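PDB 6BZN: halogenase PltM from Pseudomonas fluorescens, which halogenates phenolic substrates with an unusual tolerance of substrate and halide, and binds FAD as other flavin-dependent halogenases do. Local coordinates for residues Ser70-Arg75 and Phe430-Leu435; Ala66-Gly71 and Val133-Leu138; Gly333-Leu338 and Asn375-Glu380. All coordinates share one frame; numbering follows the deposited sequence.

Contact 1. Residues Ser70-Arg75 and Phe430-Leu435; sequences SGFLLR and FLQKLL
F72 reaches from helix 68-81 into the neighbouring turn of helix 410-441, where L431, Q432 and L435 receive it. Starting at the root, F72 CB lies 3.9 Å from L431 CB, the place where the two backbones come nearest. Past CG, F72 CD1 has L435 CD2 4.1 Å away at the ring edge. Farther on, CE1 and CZ slide under Q432: its CB stands over the ring face, offset toward the rim, 3.9 Å from the F72 centroid in a CH-pi contact. Q432 keeps CG anti to its backbone nitrogen (chi1 -177°), and the extended chain runs on past CZ with its amide turned 45° from the ring. Beside the ring, L435 CD2 sits over the centre of the R75 guanidinium, 3.5 Å from R75 CZ. At the other end L73 CD2 meets L431 CD2, and L73 also packs on I355 and F358 of helix 352-374. The segment axes run nearly parallel, 18° apart and 9.4 Å at closest approach. No direct hydrogen bond joins these two turns; a water accepts from R75 NH1 and, weakly, from Q432 NE2. Adhesion therefore rests on apolar and CH-pi contact, with polar groups confined to the solvent-facing rim.

Contact 2. Residues Ala66-Gly71 and Val133-Leu138; sequences ATPESG and VPEAHL
E135 drives its carboxylate against the start of helix 68-81, where it meets T67 and P68. Its CG stands beside the backbone nitrogen (chi1 -68°), the chain beyond is extended, and chi3 near 0° sets the oxygens so that OE1 lies 3.0 Å from T67 C and OE2 3.0 Å from P68 N. That proline nitrogen has no hydrogen to give, so this is close packing; the polar partner of OE1 is K107, in a salt bridge, and K107 also donates to A66 O. The P68 ring crosses the E135 chain at about a right angle, with P68 CD 3.4 Å from E135 OE1. The helix start is fixed by a capping box: T67 OG1 accepts from S70 N, while S70 OG accepts from T67 N at 2.9 Å and almost straight (175°). Just ahead, A66 N donates to A136 O over 3.1 Å, and A66 CB rests 3.3 Å from that same oxygen. Strand 134-138 pairs antiparallel with strand 104-107, while A136 and L138 lean on I95 of helix 92-98. T67 and S70 turn to helix 352-374, and P68 and E69 to S428 of helix 410-441.

Contact 3. Residues Gly333-Leu338 and Asn375-Glu380; sequences GDRFCL and NRWQRE
Two first torsions of the same kind set up this contact: D334, with CG beside its backbone nitrogen (chi1 -69°), swings its carboxylate to the backbone N of R379, and W377, with CG likewise beside its backbone nitrogen, offers a ring face to R335. The parts joined are the turn leading into strand 336-338, an outermost strand of the parallel five-stranded sheet of the Rossmann-type FAD-binding fold, and the loop between helices 352-374 and 383-406. R379 N donates to D334 OD1 at 2.8 Å, on the anti side and 20° out of the carboxylate plane. A water donates to Q378 OE1 and, over a doubtfully short distance, to D334 OD1; D334 CB rests 3.4 Å from W377 O. With an alanine here, R379 N would probably be left without its acceptor, and the turn without its direct hydrogen bond to the loop. R335 bends at chi2, which brings its guanidinium over W377 CB and the pyrrole side of the indole, the planes only 18° apart; R335 NH1, over the ring face, is 3.4 Å from W377 CD1. Hydrogen bonds from R335 NH1 to A187 O and from NH2 to D171 O anchor that group. The other end of R379 leads off to a salt bridge with E386. Between the segments a water accepts from R335 NE at 3.0 Å and donates to W377 O.

How the contacts relate
Contacts 1 and 2 are neighbours on helix 68-81: they share S70 and G71, and L431 CD1 packs on E69 CB at 3.9 Å. Contact 2 is the buried one, fixing the start of that helix through a backbone bond and a carboxylate paired with lysine; contact 1, partly buried, sets the same helix beside helix 410-441 by apolar packing. Contact 3 stands apart, about 15 Å from contact 1 between nearest atoms, and lies farthest from the centre of the chain. Joining the turn before an outer strand to an interhelical loop, it relies on a carboxylate taking a backbone N-H, a guanidinium laid against an indole, and bridging waters. Helix 352-374 borders all three.

Contact 1. Residues Ser70-Arg75 and Phe430-Leu435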
loop_
_atom_site.group_PDB
_atom_site.type_symbol
_atom_site.label_atom_id
_atom_site.label_comp_id
_atom_site.label_asym_id
_atom_site.label_seq_id
_atom_site.Cartn_x
_atom_site.Cartn_y
_atom_site.Cartn_z
ATOM N N SER A 70 -4.634 -3.017 -6.004
ATOM C CA SER A 70 -4.997 -1.604 -5.899
ATOM C C SER A 70 -5.670 -1.136 -7.196
ATOM O O SER A 70 -6.611 -0.351 -7.149
ATOM C CB SER A 70 -3.801 -0.727 -5.509
ATOM O OG SER A 70 -2.859 -0.565 -6.563
ATOM N N GLY A 71 -5.210 -1.643 -8.344
ATOM C CA GLY A 71 -5.806 -1.286 -9.628
ATOM C C GLY A 71 -7.238 -1.788 -9.755
ATOM O O GLY A 71 -8.112 -1.055 -10.192
ATOM N N PHE A 72 -7.481 -3.035 -9.356
ATOM C CA PHE A 72 -8.838 -3.582 -9.354
ATOM C C PHE A 72 -9.748 -2.827 -8.405
ATOM O O PHE A 72 -10.892 -2.589 -8.746
ATOM C CB PHE A 72 -8.863 -5.077 -9.017
ATOM C CG PHE A 72 -8.393 -5.961 -10.150
ATOM C CD1 PHE A 72 -9.040 -5.935 -11.387
ATOM C CD2 PHE A 72 -7.333 -6.843 -9.970
ATOM C CE1 PHE A 72 -8.598 -6.742 -12.432
ATOM C CE2 PHE A 72 -6.894 -7.653 -11.008
ATOM C CZ PHE A 72 -7.526 -7.598 -12.238
ATOM N N LEU A 73 -9.221 -2.430 -7.241
ATOM C CA LEU A 73 -9.993 -1.672 -6.270
ATOM C C LEU A 73 -10.366 -0.296 -6.791
ATOM O O LEU A 73 -11.488 0.156 -6.578
ATOM C CB LEU A 73 -9.254 -1.576 -4.924
ATOM C CG LEU A 73 -9.159 -2.936 -4.241
ATOM C CD1 LEU A 73 -8.085 -2.906 -3.167
ATOM C CD2 LEU A 73 -10.514 -3.391 -3.697
ATOM N N LEU A 74 -9.455 0.371 -7.482
ATOM C CA LEU A 74 -9.807 1.672 -8.078
ATOM C C LEU A 74 -10.892 1.498 -9.135
ATOM O O LEU A 74 -11.836 2.288 -9.197
ATOM C CB LEU A 74 -8.599 2.379 -8.683
ATOM C CG LEU A 74 -7.627 2.994 -7.674
ATOM C CD1 LEU A 74 -6.316 3.340 -8.369
ATOM C CD2 LEU A 74 -8.214 4.222 -6.991
ATOM N N ARG A 75 -10.769 0.460 -9.950
ATOM C CA ARG A 75 -11.785 0.175 -10.971
ATOM C C ARG A 75 -13.131 -0.182 -10.328
ATOM O O ARG A 75 -14.183 0.231 -10.830
ATOM C CB ARG A 75 -11.316 -0.934 -11.929
ATOM C CG ARG A 75 -10.224 -0.490 -12.904
ATOM C CD ARG A 75 -9.579 -1.674 -13.642
ATOM N NE ARG A 75 -10.437 -2.234 -14.688
ATOM C CZ ARG A 75 -10.307 -3.447 -15.255
ATOM N NH1 ARG A 75 -9.334 -4.291 -14.910
ATOM N NH2 ARG A 75 -11.181 -3.821 -16.184
ATOM N N PHE A 430 -9.718 -12.857 -7.293
ATOM C CA PHE A 430 -11.012 -12.688 -6.626
ATOM C C PHE A 430 -11.627 -11.312 -6.914
ATOM O O PHE A 430 -12.807 -11.204 -7.264
ATOM C CB PHE A 430 -10.926 -12.903 -5.111
ATOM C CG PHE A 430 -12.269 -13.071 -4.466
ATOM C CD1 PHE A 430 -12.847 -14.335 -4.363
ATOM C CD2 PHE A 430 -12.976 -11.970 -3.996
ATOM C CE1 PHE A 430 -14.098 -14.500 -3.787
ATOM C CE2 PHE A 430 -14.234 -12.126 -3.422
ATOM C CZ PHE A 430 -14.789 -13.395 -3.317
ATOM N N LEU A 431 -10.817 -10.271 -6.783
ATOM C CA LEU A 431 -11.279 -8.908 -7.074
ATOM C C LEU A 431 -11.653 -8.752 -8.556
ATOM O O LEU A 431 -12.648 -8.121 -8.883
ATOM C CB LEU A 431 -10.225 -7.877 -6.677
ATOM C CG LEU A 431 -9.885 -7.765 -5.190
ATOM C CD1 LEU A 431 -8.603 -6.949 -5.014
ATOM C CD2 LEU A 431 -11.039 -7.184 -4.398
ATOM N N GLN A 432 -10.867 -9.348 -9.445
ATOM C CA GLN A 432 -11.153 -9.289 -10.881
ATOM C C GLN A 432 -12.539 -9.863 -11.198
ATOM O O GLN A 432 -13.270 -9.304 -12.008
ATOM C CB GLN A 432 -10.081 -10.061 -11.655
ATOM C CG GLN A 432 -10.231 -10.014 -13.166
ATOM C CD GLN A 432 -9.019 -10.577 -13.873
ATOM O OE1 GLN A 432 -8.354 -11.486 -13.367
ATOM N NE2 GLN A 432 -8.709 -10.031 -15.045
ATOM N N LYS A 433 -12.878 -10.975 -10.555
ATOM C CA LYS A 433 -14.193 -11.628 -10.692
ATOM C C LYS A 433 -15.343 -10.755 -10.173
ATOM O O LYS A 433 -16.376 -10.618 -10.858
ATOM C CB LYS A 433 -14.152 -12.994 -9.979
ATOM C CG LYS A 433 -15.466 -13.763 -9.884
ATOM C CD LYS A 433 -15.235 -15.174 -9.323
ATOM C CE LYS A 433 -16.465 -16.075 -9.408
ATOM N NZ LYS A 433 -17.703 -15.461 -8.844
ATOM N N LEU A 434 -15.158 -10.152 -8.995
ATOM C CA LEU A 434 -16.137 -9.195 -8.439
ATOM C C LEU A 434 -16.421 -8.052 -9.408
ATOM O O LEU A 434 -17.580 -7.656 -9.588
ATOM C CB LEU A 434 -15.658 -8.617 -7.098
ATOM C CG LEU A 434 -15.610 -9.498 -5.854
ATOM C CD1 LEU A 434 -14.970 -8.762 -4.682
ATOM C CD2 LEU A 434 -17.008 -9.959 -5.489
ATOM N N LEU A 435 -15.364 -7.525 -10.022
ATOM C CA LEU A 435 -15.485 -6.438 -10.983
ATOM C C LEU A 435 -16.245 -6.895 -12.230
ATOM O O LEU A 435 -17.150 -6.202 -12.685
ATOM C CB LEU A 435 -14.104 -5.913 -11.389
ATOM C CG LEU A 435 -14.043 -4.770 -12.400
ATOM C CD1 LEU A 435 -14.696 -3.499 -11.875
ATOM C CD2 LEU A 435 -12.596 -4.505 -12.761
HETATM O O HOH W 1 -10.192 -7.077 -15.759
#

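Contact 2. Residues Ala66-Gly71 and Val133-Leu138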
loop_
_atom_site.group_PDB
_atom_site.type_symbol
_atom_site.label_atom_id
_atom_site.label_comp_id
_atom_site.label_asym_id
_atom_site.label_seq_id
_atom_site.Cartn_x
_atom_site.Cartn_y
_atom_site.Cartn_z
ATOM N N ALA A 66 1.756 0.988 -7.244
ATOM C CA ALA A 66 0.463 0.360 -7.429
ATOM C C ALA A 66 0.658 -1.153 -7.503
ATOM O O ALA A 66 1.770 -1.637 -7.729
ATOM C CB ALA A 66 -0.227 0.878 -8.682
ATOM N N THR A 67 -0.429 -1.881 -7.293
ATOM C CA THR A 67 -0.433 -3.348 -7.340
ATOM C C THR A 67 -1.621 -3.816 -8.177
ATOM O O THR A 67 -2.523 -3.034 -8.469
ATOM C CB THR A 67 -0.600 -3.939 -5.942
ATOM O OG1 THR A 67 -1.656 -3.245 -5.262
ATOM C CG2 THR A 67 0.684 -3.822 -5.157
ATOM N N PRO A 68 -1.637 -5.106 -8.556
ATOM C CA PRO A 68 -2.858 -5.600 -9.209
ATOM C C PRO A 68 -4.101 -5.347 -8.376
ATOM O O PRO A 68 -5.109 -4.923 -8.917
ATOM C CB PRO A 68 -2.587 -7.099 -9.400
ATOM C CG PRO A 68 -1.120 -7.240 -9.329
ATOM C CD PRO A 68 -0.573 -6.123 -8.496
ATOM N N GLU A 69 -4.023 -5.594 -7.072
ATOM C CA GLU A 69 -5.160 -5.389 -6.188
ATOM C C GLU A 69 -5.597 -3.930 -6.150
ATOM O O GLU A 69 -6.785 -3.640 -6.250
ATOM C CB GLU A 69 -4.857 -5.848 -4.763
ATOM C CG GLU A 69 -4.533 -7.337 -4.646
ATOM C CD GLU A 69 -3.048 -7.651 -4.672
ATOM O OE1 GLU A 69 -2.277 -6.948 -5.373
ATOM O OE2 GLU A 69 -2.630 -8.612 -3.979
ATOM N N SER A 70 -4.634 -3.017 -6.004
ATOM C CA SER A 70 -4.997 -1.604 -5.899
ATOM C C SER A 70 -5.670 -1.136 -7.196
ATOM O O SER A 70 -6.611 -0.351 -7.149
ATOM C CB SER A 70 -3.801 -0.727 -5.509
ATOM O OG SER A 70 -2.859 -0.565 -6.563
ATOM N N GLY A 71 -5.210 -1.643 -8.344
ATOM C CA GLY A 71 -5.806 -1.286 -9.628
ATOM C C GLY A 71 -7.238 -1.788 -9.755
ATOM O O GLY A 71 -8.112 -1.055 -10.192
ATOM N N VAL A 133 -0.513 -6.985 -17.416
ATOM C CA VAL A 133 -0.891 -5.586 -17.710
ATOM C C VAL A 133 -0.010 -4.619 -16.888
ATOM O O VAL A 133 0.175 -4.829 -15.698
ATOM C CB VAL A 133 -2.391 -5.363 -17.379
ATOM C CG1 VAL A 133 -2.783 -3.886 -17.390
ATOM C CG2 VAL A 133 -3.264 -6.157 -18.349
ATOM N N PRO A 134 0.519 -3.546 -17.514
ATOM C CA PRO A 134 1.368 -2.623 -16.762
ATOM C C PRO A 134 0.606 -1.886 -15.654
ATOM O O PRO A 134 -0.593 -1.650 -15.772
ATOM C CB PRO A 134 1.844 -1.615 -17.820
ATOM C CG PRO A 134 1.561 -2.244 -19.131
ATOM C CD PRO A 134 0.373 -3.119 -18.918
ATOM N N GLU A 135 1.310 -1.557 -14.582
ATOM C CA GLU A 135 0.756 -0.746 -13.507
ATOM C C GLU A 135 1.597 0.499 -13.297
ATOM O O GLU A 135 2.614 0.663 -13.954
ATOM C CB GLU A 135 0.690 -1.578 -12.252
ATOM C CG GLU A 135 -0.329 -2.659 -12.442
ATOM C CD GLU A 135 -0.345 -3.657 -11.338
ATOM O OE1 GLU A 135 0.454 -3.520 -10.385
ATOM O OE2 GLU A 135 -1.161 -4.594 -11.451
ATOM N N ALA A 136 1.144 1.376 -12.399
ATOM C CA ALA A 136 1.749 2.696 -12.240
ATOM C C ALA A 136 2.688 2.795 -11.040
ATOM O O ALA A 136 2.469 2.178 -9.990
ATOM C CB ALA A 136 0.665 3.745 -12.121
ATOM N N HIS A 137 3.732 3.609 -11.219
ATOM C CA HIS A 137 4.448 4.239 -10.124
ATOM C C HIS A 137 3.851 5.646 -10.012
ATOM O O HIS A 137 4.059 6.489 -10.882
ATOM C CB HIS A 137 5.924 4.352 -10.423
ATOM C CG HIS A 137 6.662 3.060 -10.304
ATOM N ND1 HIS A 137 7.917 2.878 -10.836
ATOM C CD2 HIS A 137 6.332 1.897 -9.695
ATOM C CE1 HIS A 137 8.337 1.659 -10.546
ATOM N NE2 HIS A 137 7.393 1.045 -9.855
ATOM N N LEU A 138 3.102 5.865 -8.939
ATOM C CA LEU A 138 2.279 7.060 -8.769
ATOM C C LEU A 138 3.093 8.223 -8.243
ATOM O O LEU A 138 3.675 8.126 -7.161
ATOM C CB LEU A 138 1.143 6.753 -7.798
ATOM C CG LEU A 138 0.189 5.619 -8.158
ATOM C CD1 LEU A 138 -0.667 5.281 -6.966
ATOM C CD2 LEU A 138 -0.691 5.997 -9.337
#

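Contact 3. Residues Gly333-Leu338 and Asn375-Glu380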
loop_
_atom_site.group_PDB
_atom_site.type_symbol
_atom_site.label_atom_id
_atom_site.label_comp_id
_atom_site.label_asym_id
_atom_site.label_seq_id
_atom_site.Cartn_x
_atom_site.Cartn_y
_atom_site.Cartn_z
ATOM N N GLY A 333 -16.827 4.139 15.361
ATOM C CA GLY A 333 -17.777 4.407 16.451
ATOM C C GLY A 333 -19.113 4.780 15.864
ATOM O O GLY A 333 -19.311 4.703 14.655
ATOM N N ASP A 334 -20.032 5.217 16.723
ATOM C CA ASP A 334 -21.332 5.711 16.280
ATOM C C ASP A 334 -21.172 6.821 15.232
ATOM O O ASP A 334 -21.907 6.850 14.246
ATOM C CB ASP A 334 -22.139 6.286 17.470
ATOM C CG ASP A 334 -22.598 5.218 18.466
ATOM O OD1 ASP A 334 -22.406 4.010 18.219
ATOM O OD2 ASP A 334 -23.157 5.600 19.516
ATOM N N ARG A 335 -20.219 7.724 15.475
ATOM C CA ARG A 335 -20.092 8.959 14.686
ATOM C C ARG A 335 -18.757 9.156 13.971
ATOM O O ARG A 335 -18.507 10.247 13.451
ATOM C CB ARG A 335 -20.361 10.173 15.590
ATOM C CG ARG A 335 -21.755 10.193 16.212
ATOM C CD ARG A 335 -22.788 10.536 15.159
ATOM N NE ARG A 335 -24.158 10.595 15.668
ATOM C CZ ARG A 335 -25.196 11.104 14.993
ATOM N NH1 ARG A 335 -25.046 11.621 13.773
ATOM N NH2 ARG A 335 -26.412 11.105 15.547
ATOM N N PHE A 336 -17.925 8.118 13.898
ATOM C CA PHE A 336 -16.646 8.251 13.210
ATOM C C PHE A 336 -16.174 6.950 12.603
ATOM O O PHE A 336 -16.602 5.865 12.985
ATOM C CB PHE A 336 -15.553 8.794 14.134
ATOM C CG PHE A 336 -15.099 7.813 15.181
ATOM C CD1 PHE A 336 -14.073 6.914 14.919
ATOM C CD2 PHE A 336 -15.709 7.778 16.424
ATOM C CE1 PHE A 336 -13.644 6.013 15.884
ATOM C CE2 PHE A 336 -15.287 6.873 17.393
ATOM C CZ PHE A 336 -14.259 5.986 17.119
ATOM N N CYS A 337 -15.268 7.100 11.645
ATOM C CA CYS A 337 -14.487 5.992 11.125
ATOM C C CYS A 337 -13.098 6.519 10.803
ATOM O O CYS A 337 -12.953 7.610 10.226
ATOM C CB CYS A 337 -15.130 5.394 9.881
ATOM S SG CYS A 337 -14.077 4.185 9.023
ATOM N N LEU A 338 -12.088 5.756 11.216
ATOM C CA LEU A 338 -10.719 5.982 10.798
ATOM C C LEU A 338 -10.476 5.130 9.568
ATOM O O LEU A 338 -10.697 3.921 9.592
ATOM C CB LEU A 338 -9.723 5.567 11.883
ATOM C CG LEU A 338 -9.472 6.503 13.061
ATOM C CD1 LEU A 338 -10.734 7.042 13.680
ATOM C CD2 LEU A 338 -8.588 5.820 14.090
ATOM N N ASN A 375 -30.863 7.784 8.779
ATOM C CA ASN A 375 -30.538 8.552 9.981
ATOM C C ASN A 375 -30.304 7.664 11.215
ATOM O O ASN A 375 -30.827 7.923 12.304
ATOM C CB ASN A 375 -31.615 9.619 10.254
ATOM C CG ASN A 375 -31.213 10.605 11.352
ATOM O OD1 ASN A 375 -30.059 11.043 11.440
ATOM N ND2 ASN A 375 -32.171 10.952 12.199
ATOM N N ARG A 376 -29.520 6.610 11.022
ATOM C CA ARG A 376 -29.106 5.730 12.103
ATOM C C ARG A 376 -27.590 5.720 12.125
ATOM O O ARG A 376 -26.959 5.419 11.113
ATOM C CB ARG A 376 -29.649 4.318 11.883
ATOM C CG ARG A 376 -31.153 4.205 12.098
ATOM C CD ARG A 376 -31.765 3.048 11.313
ATOM N NE ARG A 376 -31.138 1.755 11.619
ATOM C CZ ARG A 376 -30.224 1.111 10.878
ATOM N NH1 ARG A 376 -29.768 1.600 9.717
ATOM N NH2 ARG A 376 -29.751 -0.058 11.307
ATOM N N TRP A 377 -27.022 6.064 13.272
ATOM C CA TRP A 377 -25.578 6.193 13.428
ATOM C C TRP A 377 -25.119 5.428 14.659
ATOM O O TRP A 377 -25.027 5.971 15.767
ATOM C CB TRP A 377 -25.213 7.667 13.511
ATOM C CG TRP A 377 -25.576 8.417 12.266
ATOM C CD1 TRP A 377 -26.699 9.165 12.050
ATOM C CD2 TRP A 377 -24.820 8.474 11.056
ATOM N NE1 TRP A 377 -26.676 9.702 10.785
ATOM C CE2 TRP A 377 -25.535 9.291 10.151
ATOM C CE3 TRP A 377 -23.601 7.926 10.650
ATOM C CZ2 TRP A 377 -25.068 9.569 8.863
ATOM C CZ3 TRP A 377 -23.139 8.201 9.357
ATOM C CH2 TRP A 377 -23.866 9.014 8.488
ATOM N N GLN A 378 -24.846 4.146 14.449
ATOM C CA GLN A 378 -24.420 3.242 15.511
ATOM C C GLN A 378 -23.182 2.459 15.077
ATOM O O GLN A 378 -23.092 2.016 13.920
ATOM C CB GLN A 378 -25.545 2.266 15.850
ATOM C CG GLN A 378 -26.814 2.933 16.385
ATOM C CD GLN A 378 -26.635 3.453 17.804
ATOM O OE1 GLN A 378 -26.317 2.686 18.706
ATOM N NE2 GLN A 378 -26.836 4.751 18.009
ATOM N N ARG A 379 -22.260 2.270 16.016
ATOM C CA ARG A 379 -21.008 1.546 15.779
ATOM C C ARG A 379 -21.220 0.228 15.035
ATOM O O ARG A 379 -20.477 -0.084 14.098
ATOM C CB ARG A 379 -20.296 1.286 17.111
ATOM C CG ARG A 379 -19.118 0.314 17.049
ATOM C CD ARG A 379 -18.341 0.249 18.354
ATOM N NE ARG A 379 -17.620 -1.021 18.455
ATOM C CZ ARG A 379 -16.453 -1.288 17.860
ATOM N NH1 ARG A 379 -15.822 -0.377 17.115
ATOM N NH2 ARG A 379 -15.907 -2.478 18.015
ATOM N N GLU A 380 -22.218 -0.550 15.458
ATOM C CA GLU A 380 -22.435 -1.878 14.885
ATOM C C GLU A 380 -22.682 -1.863 13.368
ATOM O O GLU A 380 -22.335 -2.819 12.684
ATOM C CB GLU A 380 -23.569 -2.623 15.626
ATOM C CG GLU A 380 -23.618 -4.140 15.392
ATOM C CD GLU A 380 -22.423 -4.934 15.946
ATOM O OE1 GLU A 380 -21.566 -4.382 16.686
ATOM O OE2 GLU A 380 -22.340 -6.146 15.633
HETATM O O HOH W 2 -23.462 2.184 19.625
HETATM O O HOH W 3 -25.032 8.485 17.538
HETATM O O HOH W 4 -27.490 12.740 12.618
#